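Local coordinates for putative alpha-L-fucosidase (Bacteroides thetaiotaomicron, PDB 4H41), which is a putative alpha-L-fucosidase built on a TIM barrel and probably removes fucose from host glycans, at residues 159-164 against 192-197; 196-201 against 244-249; 269-274 against 307-312; 285-290 against 314-319. All coordinates share one frame; numbering follows the deposited sequence.

Contact 1: residues 159-164 against 192-197; sequences GWYISG and PTFISP
Tyr161 and Phe194 meet inside a parallel strand pair, CD1 of the tyrosine resting over one face of the phenylalanine ring, 3.5 Å from CZ and nearer the rim than the centre. The two planes are inclined at 42°, an oblique meeting. With CG anti to its backbone N (chi1 167°), the tyrosine ring starts out on the Phe194 side of the sheet. Further along the ring, CE1 and OH touch Ser196 CB. One water ties this end together: it takes the N-H of Ser196, donates to Ile162 O and lies 2.8 Å from Tyr161 OH. An alanine in place of Tyr161 would probably leave that water without its phenolic partner and open a gap against the Phe194 face. Three backbone bonds hold the strands in register, Trp160 N to Pro192 O, Phe194 N to Trp160 O, and Ile162 N to Phe194 O at 2.8 Å. On the other side of the sheet Ile162 CB packs on Ile195 CG2 at 3.8 Å, and Trp160 CB on Thr193 CG2. The pair belongs to a beta-alpha-beta unit of the TIM barrel: Trp160 and Ile162 face helix 173-187, whereas Tyr161 meets Phe38 and Phe194 meets Trp271, both on other barrel strands.

Contact 2: residues 196-201 against 244-249; sequences SPWIDG and DGHIDY
Trp198 and His246 face each other across two loops at the C-terminal ends of neighbouring strands in the TIM barrel, 193-195 and 239-243, the end at which active sites of this fold lie. The aromatic contact comes first. CD1 of Trp198 stands 3.7 Å above the imidazole plane, over its centre, while CB of the same residue approaches His246 CE1 to 3.5 Å. Between the five-membered ring of the indole and the imidazole the planes are 40° apart, an oblique pairing.

The apolar part is a pair of isoleucines whose branches touch: CG2 of Ile199 meets CG2 of Ile247 at 3.5 Å, and their CD1 atoms approach more loosely. Phe255 of helix 252-266 packs against both residues.

Backbone oxygens also come close: Ile199 O lies 3.2 Å from His246 CB, and Gly201 CA makes a CA-H...O contact with His246 O. A CB on Gly201 would clash with that oxygen and with Ile247 CG2. Asp200, the centre of an inverse gamma turn, forms salt bridges with Arg168 and Arg213.

Between 196-201 and 244-249 no direct hydrogen bond forms, and a water bridges them, in the plane of the imidazole at its edge: it accepts from Ile199 N and His246 N and lies 2.7 Å from His246 ND1.

Contact 3: residues 269-274 against 307-312; sequences QCWTNA and KAITFE
In Trp271 a chi1 of -68° sets the indole CG beside its backbone N, while in Lys307, across the strand pair, CG is anti to its own N (chi1 -166°). The two side chains lie side by side and point the same way. The lysine chain, extended as far as CE and bent at the last bond, runs over one face of the indole. CB sits 3.7 Å from the centroid of the five-membered ring, only 13° off its normal, a CH-pi contact, and CD reaches CE2 and CZ2 nearer the rim. NZ, turned away from the indole, bonds Thr35 OG1 and pairs with Asp69. At the indole edge NE1 donates to Gln269 OE1 at 3.0 Å, in the plane of both groups and on a lone pair of the amide oxygen. An alanine in place of Trp271 would probably leave the methylenes of Lys307 without their flat support and Gln269 OE1 without this donor.

The strands themselves are zipped by Thr272 N to Lys307 O, Ile309 N to Thr272 O at 2.9 Å, and Ala274 N to Ile309 O. Past them, Thr310 OG1 donates to Ala274 O at 2.6 Å, and Phe311 N makes a weak bond to Asn273 OD1. The amide nitrogen of Asn273 is bonded to Ser196 OG and to an unidentified bound molecule, which is consistent with a pocket at this end.

The pair lies in the last beta-alpha-beta unit of the barrel. Thr272, Ala274 and Ala308 pack on helix 290-302, whereas Ile309 and Asn273 touch Phe38 of the first strand, 34-39, where the barrel closes.

Contact 4: residues 285-290 against 314-319; sequences FLPIKF and SHFMSP
Phe316 pushes its ring edge against the backbone of 285-287, joining the loop after barrel strand 269-273 to the short helix 313-316 that follows the last strand of the TIM barrel. Its CG is anti to the carbonyl carbon and beside the backbone N (chi1 -57°), and the ring, with chi2 at -67°, presents CD1 and CE1 to the loop. CD1 lies 3.7 Å from Pro287 N, which is near the ring plane, and a similar distance from Leu286 C.

Pro287 is the main side-chain partner. Its ring crosses the phenylalanine at about a right angle: CD meets CD1 at 4.0 Å, and CG lies only slightly farther from the same atom. CB of the proline meets Phe316 O at 3.7 Å; that buried carbonyl oxygen has no hydrogen-bond partner in the model. Phe285 turns its own ring elsewhere; of its side chain, CB comes nearest, 4.5 Å from Phe316 CZ.

One face of the Phe316 ring is covered from within its own helix, where His315 CB stands 3.6 Å above the plane, over the centre. His315 ND1 is bonded to Glu312. Phe277 meets the rings of both Phe285 and Phe316, and Asn50 of the second subunit bonds the backbone at Ile288 and Phe290. At the edge of the Phe316 ring and in its plane, Phe285 O lies 3.4 Å from CE1.

In the fold
All four contacts belong to one eight-stranded TIM barrel. Contacts 1 and 3 are strand pairs in its wall, 157-162 with 193-195 and 269-273 with 307-310, their centres about 12 Å apart; they meet inside the barrel where Phe194 packs on Trp271 and Ile309. Contact 2 continues from contact 1 along 196-201, its centre about 17 Å away, and links the loops after 193-195 and 239-243. The centre of contact 4 lies about 15 Å from that of contact 3, and the segments of these two alternate along the chain. Contacts 2 and 4 join segments that follow the barrel strands, and Tyr161 and Asn273 both bond an unidentified molecule, consistent with a pocket at that end.

Contact 1: residues 159-164 against 192-197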
loop_
_atom_site.group_PDB
_atom_site.type_symbol
_atom_site.label_atom_id
_atom_site.label_comp_id
_atom_site.label_asym_id
_atom_site.label_seq_id
_atom_site.Cartn_x
_atom_site.Cartn_y
_atom_site.Cartn_z
ATOM N N GLY B 159 24.028 10.659 -21.833
ATOM C CA GLY B 159 22.935 11.583 -22.052
ATOM C C GLY B 159 22.467 12.295 -20.819
ATOM O O GLY B 159 22.944 12.025 -19.710
ATOM N N TRP B 160 21.533 13.210 -21.030
ATOM C CA TRP B 160 20.964 14.062 -20.000
ATOM C C TRP B 160 19.460 13.984 -20.005
ATOM O O TRP B 160 18.841 14.008 -21.066
ATOM C CB TRP B 160 21.367 15.514 -20.260
ATOM C CG TRP B 160 22.845 15.729 -20.402
ATOM C CD1 TRP B 160 23.576 15.659 -21.541
ATOM C CD2 TRP B 160 23.765 16.073 -19.350
ATOM N NE1 TRP B 160 24.881 16.042 -21.291
ATOM C CE2 TRP B 160 25.032 16.267 -19.946
ATOM C CE3 TRP B 160 23.640 16.248 -17.962
ATOM C CZ2 TRP B 160 26.166 16.626 -19.205
ATOM C CZ3 TRP B 160 24.765 16.659 -17.234
ATOM C CH2 TRP B 160 26.007 16.838 -17.860
ATOM N N TYR B 161 18.865 13.930 -18.831
ATOM C CA TYR B 161 17.425 13.945 -18.678
ATOM C C TYR B 161 17.070 15.277 -18.028
ATOM O O TYR B 161 17.519 15.563 -16.911
ATOM C CB TYR B 161 16.923 12.733 -17.876
ATOM C CG TYR B 161 15.485 12.900 -17.450
ATOM C CD1 TYR B 161 14.473 13.066 -18.394
ATOM C CD2 TYR B 161 15.142 12.979 -16.110
ATOM C CE1 TYR B 161 13.151 13.269 -18.009
ATOM C CE2 TYR B 161 13.815 13.136 -15.711
ATOM C CZ TYR B 161 12.826 13.325 -16.671
ATOM O OH TYR B 161 11.532 13.576 -16.336
ATOM N N ILE B 162 16.301 16.104 -18.724
ATOM C CA ILE B 162 15.875 17.423 -18.214
ATOM C C ILE B 162 14.622 17.151 -17.396
ATOM O O ILE B 162 13.548 16.894 -17.946
ATOM C CB ILE B 162 15.702 18.415 -19.387
ATOM C CG1 ILE B 162 17.038 18.582 -20.148
ATOM C CG2 ILE B 162 15.191 19.769 -18.880
ATOM C CD1 ILE B 162 16.892 19.122 -21.512
ATOM N N SER B 163 14.806 17.069 -16.074
ATOM C CA SER B 163 13.829 16.544 -15.128
ATOM C C SER B 163 12.695 17.486 -14.711
ATOM O O SER B 163 11.797 17.031 -13.987
ATOM C CB SER B 163 14.556 16.040 -13.872
ATOM O OG SER B 163 15.334 17.084 -13.325
ATOM N N GLY B 164 12.686 18.716 -15.198
ATOM C CA GLY B 164 11.594 19.649 -14.941
ATOM C C GLY B 164 10.320 19.216 -15.644
ATOM O O GLY B 164 10.219 19.359 -16.864
ATOM N N PRO B 192 22.912 13.364 -26.210
ATOM C CA PRO B 192 21.455 13.525 -26.295
ATOM C C PRO B 192 20.812 14.028 -25.026
ATOM O O PRO B 192 21.296 13.772 -23.923
ATOM C CB PRO B 192 20.943 12.117 -26.618
ATOM C CG PRO B 192 22.070 11.201 -26.435
ATOM C CD PRO B 192 23.337 11.973 -26.466
ATOM N N THR B 193 19.703 14.730 -25.188
ATOM C CA THR B 193 18.880 15.248 -24.092
ATOM C C THR B 193 17.414 14.862 -24.320
ATOM O O THR B 193 16.976 14.685 -25.458
ATOM C CB THR B 193 18.999 16.773 -24.047
ATOM O OG1 THR B 193 18.567 17.227 -25.322
ATOM C CG2 THR B 193 20.429 17.274 -23.769
ATOM N N PHE B 194 16.657 14.742 -23.267
ATOM C CA PHE B 194 15.212 14.496 -23.411
ATOM C C PHE B 194 14.470 15.005 -22.206
ATOM O O PHE B 194 15.069 15.262 -21.144
ATOM C CB PHE B 194 14.883 13.015 -23.699
ATOM C CG PHE B 194 14.827 12.079 -22.516
ATOM C CD1 PHE B 194 15.993 11.592 -21.936
ATOM C CD2 PHE B 194 13.608 11.591 -22.053
ATOM C CE1 PHE B 194 15.937 10.674 -20.872
ATOM C CE2 PHE B 194 13.549 10.734 -20.969
ATOM C CZ PHE B 194 14.711 10.231 -20.420
ATOM N N ILE B 195 13.152 15.191 -22.402
ATOM C CA ILE B 195 12.197 15.570 -21.372
ATOM C C ILE B 195 11.127 14.459 -21.270
ATOM O O ILE B 195 10.907 13.729 -22.229
ATOM C CB ILE B 195 11.562 16.965 -21.635
ATOM C CG1 ILE B 195 10.838 17.050 -22.994
ATOM C CG2 ILE B 195 12.581 18.073 -21.459
ATOM C CD1 ILE B 195 9.930 18.235 -23.117
ATOM N N SER B 196 10.457 14.366 -20.141
ATOM C CA SER B 196 9.361 13.416 -19.930
ATOM C C SER B 196 8.177 14.138 -19.260
ATOM O O SER B 196 7.908 14.001 -18.062
ATOM C CB SER B 196 9.799 12.186 -19.136
ATOM O OG SER B 196 8.735 11.239 -19.138
ATOM N N PRO B 197 7.489 14.975 -20.042
ATOM C CA PRO B 197 6.300 15.677 -19.517
ATOM C C PRO B 197 5.121 14.707 -19.371
ATOM O O PRO B 197 5.270 13.527 -19.663
ATOM C CB PRO B 197 6.023 16.720 -20.603
ATOM C CG PRO B 197 6.525 16.077 -21.868
ATOM C CD PRO B 197 7.694 15.257 -21.474
HETATM O O HOH W 1 11.016 15.934 -17.833
#

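Contact 2: residues 196-201 against 244-249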
loop_
_atom_site.group_PDB
_atom_site.type_symbol
_atom_site.label_atom_id
_atom_site.label_comp_id
_atom_site.label_asym_id
_atom_site.label_seq_id
_atom_site.Cartn_x
_atom_site.Cartn_y
_atom_site.Cartn_z
ATOM N N SER B 196 10.457 14.366 -20.141
ATOM C CA SER B 196 9.361 13.416 -19.930
ATOM C C SER B 196 8.177 14.138 -19.260
ATOM O O SER B 196 7.908 14.001 -18.062
ATOM C CB SER B 196 9.799 12.186 -19.136
ATOM O OG SER B 196 8.735 11.239 -19.138
ATOM N N PRO B 197 7.489 14.975 -20.042
ATOM C CA PRO B 197 6.300 15.677 -19.517
ATOM C C PRO B 197 5.121 14.707 -19.371
ATOM O O PRO B 197 5.270 13.527 -19.663
ATOM C CB PRO B 197 6.023 16.720 -20.603
ATOM C CG PRO B 197 6.525 16.077 -21.868
ATOM C CD PRO B 197 7.694 15.257 -21.474
ATOM N N TRP B 198 3.965 15.194 -18.954
ATOM C CA TRP B 198 2.760 14.359 -18.844
ATOM C C TRP B 198 1.624 15.055 -19.600
ATOM O O TRP B 198 1.773 16.196 -20.021
ATOM C CB TRP B 198 2.413 14.028 -17.377
ATOM C CG TRP B 198 1.739 15.106 -16.586
ATOM C CD1 TRP B 198 0.400 15.249 -16.384
ATOM C CD2 TRP B 198 2.377 16.067 -15.735
ATOM N NE1 TRP B 198 0.159 16.325 -15.550
ATOM C CE2 TRP B 198 1.355 16.814 -15.102
ATOM C CE3 TRP B 198 3.713 16.437 -15.514
ATOM C CZ2 TRP B 198 1.631 17.926 -14.303
ATOM C CZ3 TRP B 198 3.981 17.493 -14.662
ATOM C CH2 TRP B 198 2.956 18.253 -14.106
ATOM N N ILE B 199 0.555 14.327 -19.876
ATOM C CA ILE B 199 -0.617 14.840 -20.588
ATOM C C ILE B 199 -1.612 15.257 -19.530
ATOM O O ILE B 199 -1.885 14.485 -18.630
ATOM C CB ILE B 199 -1.229 13.814 -21.580
ATOM C CG1 ILE B 199 -0.154 13.335 -22.592
ATOM C CG2 ILE B 199 -2.455 14.425 -22.283
ATOM C CD1 ILE B 199 -0.523 12.085 -23.349
ATOM N N ASP B 200 -2.202 16.430 -19.663
ATOM C CA ASP B 200 -3.146 16.949 -18.652
ATOM C C ASP B 200 -4.550 16.324 -18.830
ATOM O O ASP B 200 -5.555 17.022 -19.057
ATOM C CB ASP B 200 -3.201 18.469 -18.801
ATOM C CG ASP B 200 -4.024 19.175 -17.756
ATOM O OD1 ASP B 200 -4.047 18.696 -16.592
ATOM O OD2 ASP B 200 -4.647 20.199 -18.097
ATOM N N GLY B 201 -4.586 15.008 -18.711
ATOM C CA GLY B 201 -5.780 14.218 -18.952
ATOM C C GLY B 201 -6.666 13.996 -17.755
ATOM O O GLY B 201 -6.459 14.574 -16.692
ATOM N N ASP B 244 2.538 8.261 -20.280
ATOM C CA ASP B 244 1.316 7.848 -21.001
ATOM C C ASP B 244 0.096 7.572 -20.113
ATOM O O ASP B 244 -0.941 7.165 -20.626
ATOM C CB ASP B 244 1.635 6.594 -21.814
ATOM C CG ASP B 244 1.940 5.345 -21.017
ATOM O OD1 ASP B 244 1.887 5.402 -19.720
ATOM O OD2 ASP B 244 2.186 4.299 -21.645
ATOM N N GLY B 245 0.218 7.738 -18.801
ATOM C CA GLY B 245 -0.813 7.270 -17.895
ATOM C C GLY B 245 -1.954 8.157 -17.519
ATOM O O GLY B 245 -2.872 7.658 -16.869
ATOM N N HIS B 246 -1.917 9.457 -17.846
ATOM C CA HIS B 246 -2.964 10.357 -17.356
ATOM C C HIS B 246 -4.182 10.456 -18.271
ATOM O O HIS B 246 -5.137 11.144 -17.918
ATOM C CB HIS B 246 -2.402 11.755 -17.095
ATOM C CG HIS B 246 -1.265 11.768 -16.115
ATOM N ND1 HIS B 246 0.024 11.492 -16.515
ATOM C CD2 HIS B 246 -1.261 11.981 -14.781
ATOM C CE1 HIS B 246 0.783 11.615 -15.426
ATOM N NE2 HIS B 246 0.056 11.931 -14.370
ATOM N N ILE B 247 -4.168 9.765 -19.403
ATOM C CA ILE B 247 -5.291 9.732 -20.338
ATOM C C ILE B 247 -5.916 8.339 -20.262
ATOM O O ILE B 247 -5.264 7.379 -19.846
ATOM C CB ILE B 247 -4.878 10.111 -21.786
ATOM C CG1 ILE B 247 -3.771 9.224 -22.332
ATOM C CG2 ILE B 247 -4.499 11.599 -21.858
ATOM C CD1 ILE B 247 -3.477 9.459 -23.826
ATOM N N ASP B 248 -7.133 8.224 -20.745
ATOM C CA ASP B 248 -7.820 6.924 -20.779
ATOM C C ASP B 248 -7.273 6.072 -21.919
ATOM O O ASP B 248 -6.693 6.589 -22.892
ATOM C CB ASP B 248 -9.318 7.119 -20.886
ATOM C CG ASP B 248 -10.173 6.043 -20.224
ATOM O OD1 ASP B 248 -9.618 4.957 -19.879
ATOM O OD2 ASP B 248 -11.378 6.310 -19.987
ATOM N N TYR B 249 -7.468 4.768 -21.820
ATOM C CA TYR B 249 -6.891 3.814 -22.790
ATOM C C TYR B 249 -7.515 3.934 -24.183
ATOM O O TYR B 249 -6.860 3.577 -25.144
ATOM C CB TYR B 249 -6.952 2.354 -22.289
ATOM C CG TYR B 249 -6.358 2.229 -20.906
ATOM C CD1 TYR B 249 -4.985 2.212 -20.717
ATOM C CD2 TYR B 249 -7.167 2.248 -19.779
ATOM C CE1 TYR B 249 -4.428 2.218 -19.435
ATOM C CE2 TYR B 249 -6.622 2.215 -18.497
ATOM C CZ TYR B 249 -5.251 2.212 -18.331
ATOM O OH TYR B 249 -4.700 2.263 -17.068
HETATM O O HOH W 2 0.002 11.376 -19.225
#

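Contact 3: residues 269-274 against 307-312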
loop_
_atom_site.group_PDB
_atom_site.type_symbol
_atom_site.label_atom_id
_atom_site.label_comp_id
_atom_site.label_asym_id
_atom_site.label_seq_id
_atom_site.Cartn_x
_atom_site.Cartn_y
_atom_site.Cartn_z
ATOM N N GLN B 269 12.860 13.074 -31.725
ATOM C CA GLN B 269 12.487 11.660 -31.553
ATOM C C GLN B 269 11.251 11.607 -30.702
ATOM O O GLN B 269 11.052 12.463 -29.815
ATOM C CB GLN B 269 13.627 10.840 -30.908
ATOM C CG GLN B 269 14.807 10.627 -31.868
ATOM C CD GLN B 269 15.838 9.603 -31.405
ATOM O OE1 GLN B 269 15.629 8.848 -30.447
ATOM N NE2 GLN B 269 16.923 9.436 -32.187
ATOM N N CYS B 270 10.389 10.651 -30.973
ATOM C CA CYS B 270 9.125 10.520 -30.266
ATOM C C CYS B 270 9.165 9.263 -29.427
ATOM O O CYS B 270 9.144 8.142 -29.952
ATOM C CB CYS B 270 7.968 10.496 -31.265
ATOM S SG CYS B 270 6.361 10.620 -30.480
ATOM N N TRP B 271 9.330 9.446 -28.135
ATOM C CA TRP B 271 9.377 8.334 -27.201
ATOM C C TRP B 271 8.101 8.248 -26.423
ATOM O O TRP B 271 7.369 9.216 -26.310
ATOM C CB TRP B 271 10.536 8.529 -26.210
ATOM C CG TRP B 271 11.933 8.439 -26.780
ATOM C CD1 TRP B 271 12.303 8.405 -28.101
ATOM C CD2 TRP B 271 13.145 8.549 -26.027
ATOM N NE1 TRP B 271 13.667 8.393 -28.206
ATOM C CE2 TRP B 271 14.215 8.476 -26.944
ATOM C CE3 TRP B 271 13.435 8.600 -24.648
ATOM C CZ2 TRP B 271 15.553 8.524 -26.533
ATOM C CZ3 TRP B 271 14.766 8.615 -24.241
ATOM C CH2 TRP B 271 15.805 8.621 -25.177
ATOM N N THR B 272 7.869 7.102 -25.806
ATOM C CA THR B 272 6.777 6.964 -24.842
ATOM C C THR B 272 7.375 6.581 -23.487
ATOM O O THR B 272 8.291 5.758 -23.424
ATOM C CB THR B 272 5.673 5.989 -25.259
ATOM O OG1 THR B 272 4.628 6.097 -24.289
ATOM C CG2 THR B 272 6.136 4.542 -25.358
ATOM N N ASN B 273 6.884 7.211 -22.420
ATOM C CA ASN B 273 7.234 6.824 -21.057
ATOM C C ASN B 273 6.041 5.994 -20.625
ATOM O O ASN B 273 4.991 6.532 -20.230
ATOM C CB ASN B 273 7.522 8.011 -20.156
ATOM C CG ASN B 273 7.730 7.602 -18.720
ATOM O OD1 ASN B 273 7.610 6.436 -18.364
ATOM N ND2 ASN B 273 8.025 8.557 -17.867
ATOM N N ALA B 274 6.164 4.689 -20.840
ATOM C CA ALA B 274 5.115 3.722 -20.564
ATOM C C ALA B 274 5.118 3.377 -19.096
ATOM O O ALA B 274 5.946 2.597 -18.649
ATOM C CB ALA B 274 5.298 2.474 -21.410
ATOM N N LYS B 307 10.987 4.855 -29.446
ATOM C CA LYS B 307 11.460 4.136 -28.272
ATOM C C LYS B 307 10.457 4.157 -27.162
ATOM O O LYS B 307 9.697 5.120 -27.009
ATOM C CB LYS B 307 12.781 4.777 -27.748
ATOM C CG LYS B 307 13.584 3.938 -26.738
ATOM C CD LYS B 307 14.822 4.719 -26.232
ATOM C CE LYS B 307 15.801 3.919 -25.392
ATOM N NZ LYS B 307 16.385 2.777 -26.127
ATOM N N ALA B 308 10.439 3.080 -26.363
ATOM C CA ALA B 308 9.617 3.045 -25.147
ATOM C C ALA B 308 10.552 2.933 -23.957
ATOM O O ALA B 308 11.448 2.088 -23.927
ATOM C CB ALA B 308 8.619 1.908 -25.153
ATOM N N ILE B 309 10.343 3.786 -22.985
ATOM C CA ILE B 309 11.034 3.727 -21.703
ATOM C C ILE B 309 9.940 3.536 -20.662
ATOM O O ILE B 309 8.763 3.694 -20.982
ATOM C CB ILE B 309 11.933 4.962 -21.446
ATOM C CG1 ILE B 309 11.091 6.244 -21.202
ATOM C CG2 ILE B 309 12.924 5.134 -22.614
ATOM C CD1 ILE B 309 11.935 7.475 -20.830
ATOM N N THR B 310 10.296 3.240 -19.408
ATOM C CA THR B 310 9.286 3.110 -18.374
ATOM C C THR B 310 9.723 3.721 -17.069
ATOM O O THR B 310 10.893 3.633 -16.688
ATOM C CB THR B 310 8.941 1.590 -18.142
ATOM O OG1 THR B 310 7.847 1.453 -17.224
ATOM C CG2 THR B 310 10.122 0.779 -17.582
ATOM N N PHE B 311 8.764 4.306 -16.385
ATOM C CA PHE B 311 8.813 4.586 -14.949
ATOM C C PHE B 311 7.968 3.448 -14.357
ATOM O O PHE B 311 6.752 3.459 -14.527
ATOM C CB PHE B 311 8.283 5.964 -14.576
ATOM C CG PHE B 311 8.539 6.277 -13.122
ATOM C CD1 PHE B 311 7.708 5.778 -12.134
ATOM C CD2 PHE B 311 9.707 6.920 -12.732
ATOM C CE1 PHE B 311 8.007 5.940 -10.795
ATOM C CE2 PHE B 311 10.000 7.105 -11.385
ATOM C CZ PHE B 311 9.142 6.621 -10.423
ATOM N N GLU B 312 8.550 2.442 -13.701
ATOM C CA GLU B 312 9.965 2.261 -13.383
ATOM C C GLU B 312 10.217 0.788 -13.204
ATOM O O GLU B 312 9.460 0.136 -12.481
ATOM C CB GLU B 312 10.321 3.023 -12.091
ATOM C CG GLU B 312 11.814 3.078 -11.812
ATOM C CD GLU B 312 12.319 2.527 -10.487
ATOM O OE1 GLU B 312 11.578 1.752 -9.849
ATOM O OE2 GLU B 312 13.469 2.841 -10.100
#

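Contact 4: residues 285-290 against 314-319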
loop_
_atom_site.group_PDB
_atom_site.type_symbol
_atom_site.label_atom_id
_atom_site.label_comp_id
_atom_site.label_asym_id
_atom_site.label_seq_id
_atom_site.Cartn_x
_atom_site.Cartn_y
_atom_site.Cartn_z
ATOM N N PHE B 285 1.503 3.828 -5.408
ATOM C CA PHE B 285 1.105 3.052 -6.584
ATOM C C PHE B 285 1.703 1.679 -6.528
ATOM O O PHE B 285 2.779 1.511 -5.965
ATOM C CB PHE B 285 1.618 3.729 -7.882
ATOM C CG PHE B 285 1.280 5.193 -8.021
ATOM C CD1 PHE B 285 0.089 5.594 -8.606
ATOM C CD2 PHE B 285 2.182 6.168 -7.625
ATOM C CE1 PHE B 285 -0.221 6.956 -8.733
ATOM C CE2 PHE B 285 1.874 7.520 -7.755
ATOM C CZ PHE B 285 0.686 7.902 -8.339
ATOM N N LEU B 286 1.015 0.703 -7.130
ATOM C CA LEU B 286 1.501 -0.666 -7.263
ATOM C C LEU B 286 1.577 -1.027 -8.737
ATOM O O LEU B 286 1.155 -0.229 -9.588
ATOM C CB LEU B 286 0.579 -1.621 -6.477
ATOM C CG LEU B 286 0.757 -1.526 -4.972
ATOM C CD1 LEU B 286 -0.318 -2.347 -4.286
ATOM C CD2 LEU B 286 2.121 -1.982 -4.543
ATOM N N PRO B 287 2.215 -2.178 -9.059
ATOM C CA PRO B 287 2.366 -2.532 -10.473
ATOM C C PRO B 287 1.059 -2.553 -11.268
ATOM O O PRO B 287 -0.029 -2.927 -10.773
ATOM C CB PRO B 287 3.007 -3.915 -10.407
ATOM C CG PRO B 287 3.776 -3.889 -9.091
ATOM C CD PRO B 287 2.896 -3.166 -8.189
ATOM N N ILE B 288 1.178 -2.150 -12.542
ATOM C CA ILE B 288 0.044 -2.109 -13.459
ATOM C C ILE B 288 -0.400 -3.504 -13.879
ATOM O O ILE B 288 0.380 -4.451 -13.938
ATOM C CB ILE B 288 0.415 -1.234 -14.703
ATOM C CG1 ILE B 288 -0.830 -0.698 -15.408
ATOM C CG2 ILE B 288 1.316 -1.975 -15.672
ATOM C CD1 ILE B 288 -0.510 0.371 -16.463
ATOM N N LYS B 289 -1.680 -3.606 -14.235
ATOM C CA LYS B 289 -2.222 -4.766 -14.911
ATOM C C LYS B 289 -1.535 -4.893 -16.303
ATOM O O LYS B 289 -1.525 -3.939 -17.088
ATOM C CB LYS B 289 -3.755 -4.625 -15.077
ATOM C CG LYS B 289 -4.369 -5.719 -15.930
ATOM C CD LYS B 289 -5.891 -5.580 -16.063
ATOM C CE LYS B 289 -6.650 -5.868 -14.822
ATOM N NZ LYS B 289 -8.117 -5.941 -15.128
ATOM N N PHE B 290 -0.940 -6.050 -16.576
ATOM C CA PHE B 290 -0.238 -6.285 -17.831
ATOM C C PHE B 290 -1.037 -5.820 -19.064
ATOM O O PHE B 290 -0.489 -5.130 -19.926
ATOM C CB PHE B 290 0.106 -7.767 -18.002
ATOM C CG PHE B 290 0.668 -8.022 -19.384
ATOM C CD1 PHE B 290 1.833 -7.395 -19.806
ATOM C CD2 PHE B 290 -0.052 -8.750 -20.311
ATOM C CE1 PHE B 290 2.306 -7.574 -21.112
ATOM C CE2 PHE B 290 0.396 -8.881 -21.626
ATOM C CZ PHE B 290 1.590 -8.325 -21.999
ATOM N N SER B 314 12.601 -1.134 -11.603
ATOM C CA SER B 314 12.979 -1.717 -10.296
ATOM C C SER B 314 11.801 -1.959 -9.339
ATOM O O SER B 314 11.833 -2.934 -8.600
ATOM C CB SER B 314 14.051 -0.901 -9.615
ATOM O OG SER B 314 15.185 -0.882 -10.478
ATOM N N HIS B 315 10.850 -1.040 -9.264
ATOM C CA HIS B 315 9.692 -1.226 -8.400
ATOM C C HIS B 315 8.571 -1.973 -9.068
ATOM O O HIS B 315 7.827 -2.723 -8.394
ATOM C CB HIS B 315 9.134 0.130 -7.948
ATOM C CG HIS B 315 9.945 0.815 -6.890
ATOM N ND1 HIS B 315 11.065 1.545 -7.201
ATOM C CD2 HIS B 315 9.750 0.878 -5.553
ATOM C CE1 HIS B 315 11.521 2.027 -6.052
ATOM N NE2 HIS B 315 10.727 1.684 -5.048
ATOM N N PHE B 316 8.327 -1.679 -10.351
ATOM C CA PHE B 316 7.097 -2.126 -10.978
ATOM C C PHE B 316 7.201 -3.272 -11.972
ATOM O O PHE B 316 6.160 -3.836 -12.281
ATOM C CB PHE B 316 6.372 -0.933 -11.589
ATOM C CG PHE B 316 6.114 0.117 -10.527
ATOM C CD1 PHE B 316 5.230 -0.126 -9.489
ATOM C CD2 PHE B 316 6.788 1.331 -10.542
ATOM C CE1 PHE B 316 5.000 0.826 -8.493
ATOM C CE2 PHE B 316 6.538 2.297 -9.548
ATOM C CZ PHE B 316 5.681 2.015 -8.514
HETATM N N MSE B 317 8.396 -3.668 -12.420
HETATM C CA MSE B 317 8.555 -4.812 -13.312
HETATM C C MSE B 317 9.621 -5.773 -12.882
HETATM O O MSE B 317 9.816 -6.770 -13.553
HETATM C CB MSE B 317 8.866 -4.344 -14.746
HETATM C CG MSE B 317 7.886 -3.401 -15.287
HETATM SE SE MSE B 317 8.326 -2.929 -17.174
HETATM C CE MSE B 317 8.197 -4.728 -17.948
ATOM N N SER B 318 10.309 -5.532 -11.795
ATOM C CA SER B 318 11.426 -6.406 -11.471
ATOM C C SER B 318 11.050 -7.633 -10.687
ATOM O O SER B 318 10.369 -7.522 -9.683
ATOM C CB SER B 318 12.453 -5.643 -10.648
ATOM O OG SER B 318 13.489 -6.512 -10.202
ATOM N N PRO B 319 11.664 -8.792 -10.987
ATOM C CA PRO B 319 11.512 -9.962 -10.097
ATOM C C PRO B 319 12.026 -9.738 -8.668
ATOM O O PRO B 319 11.631 -10.452 -7.744
ATOM C CB PRO B 319 12.396 -11.040 -10.798
ATOM C CG PRO B 319 12.419 -10.645 -12.209
ATOM C CD PRO B 319 12.461 -9.120 -12.184
#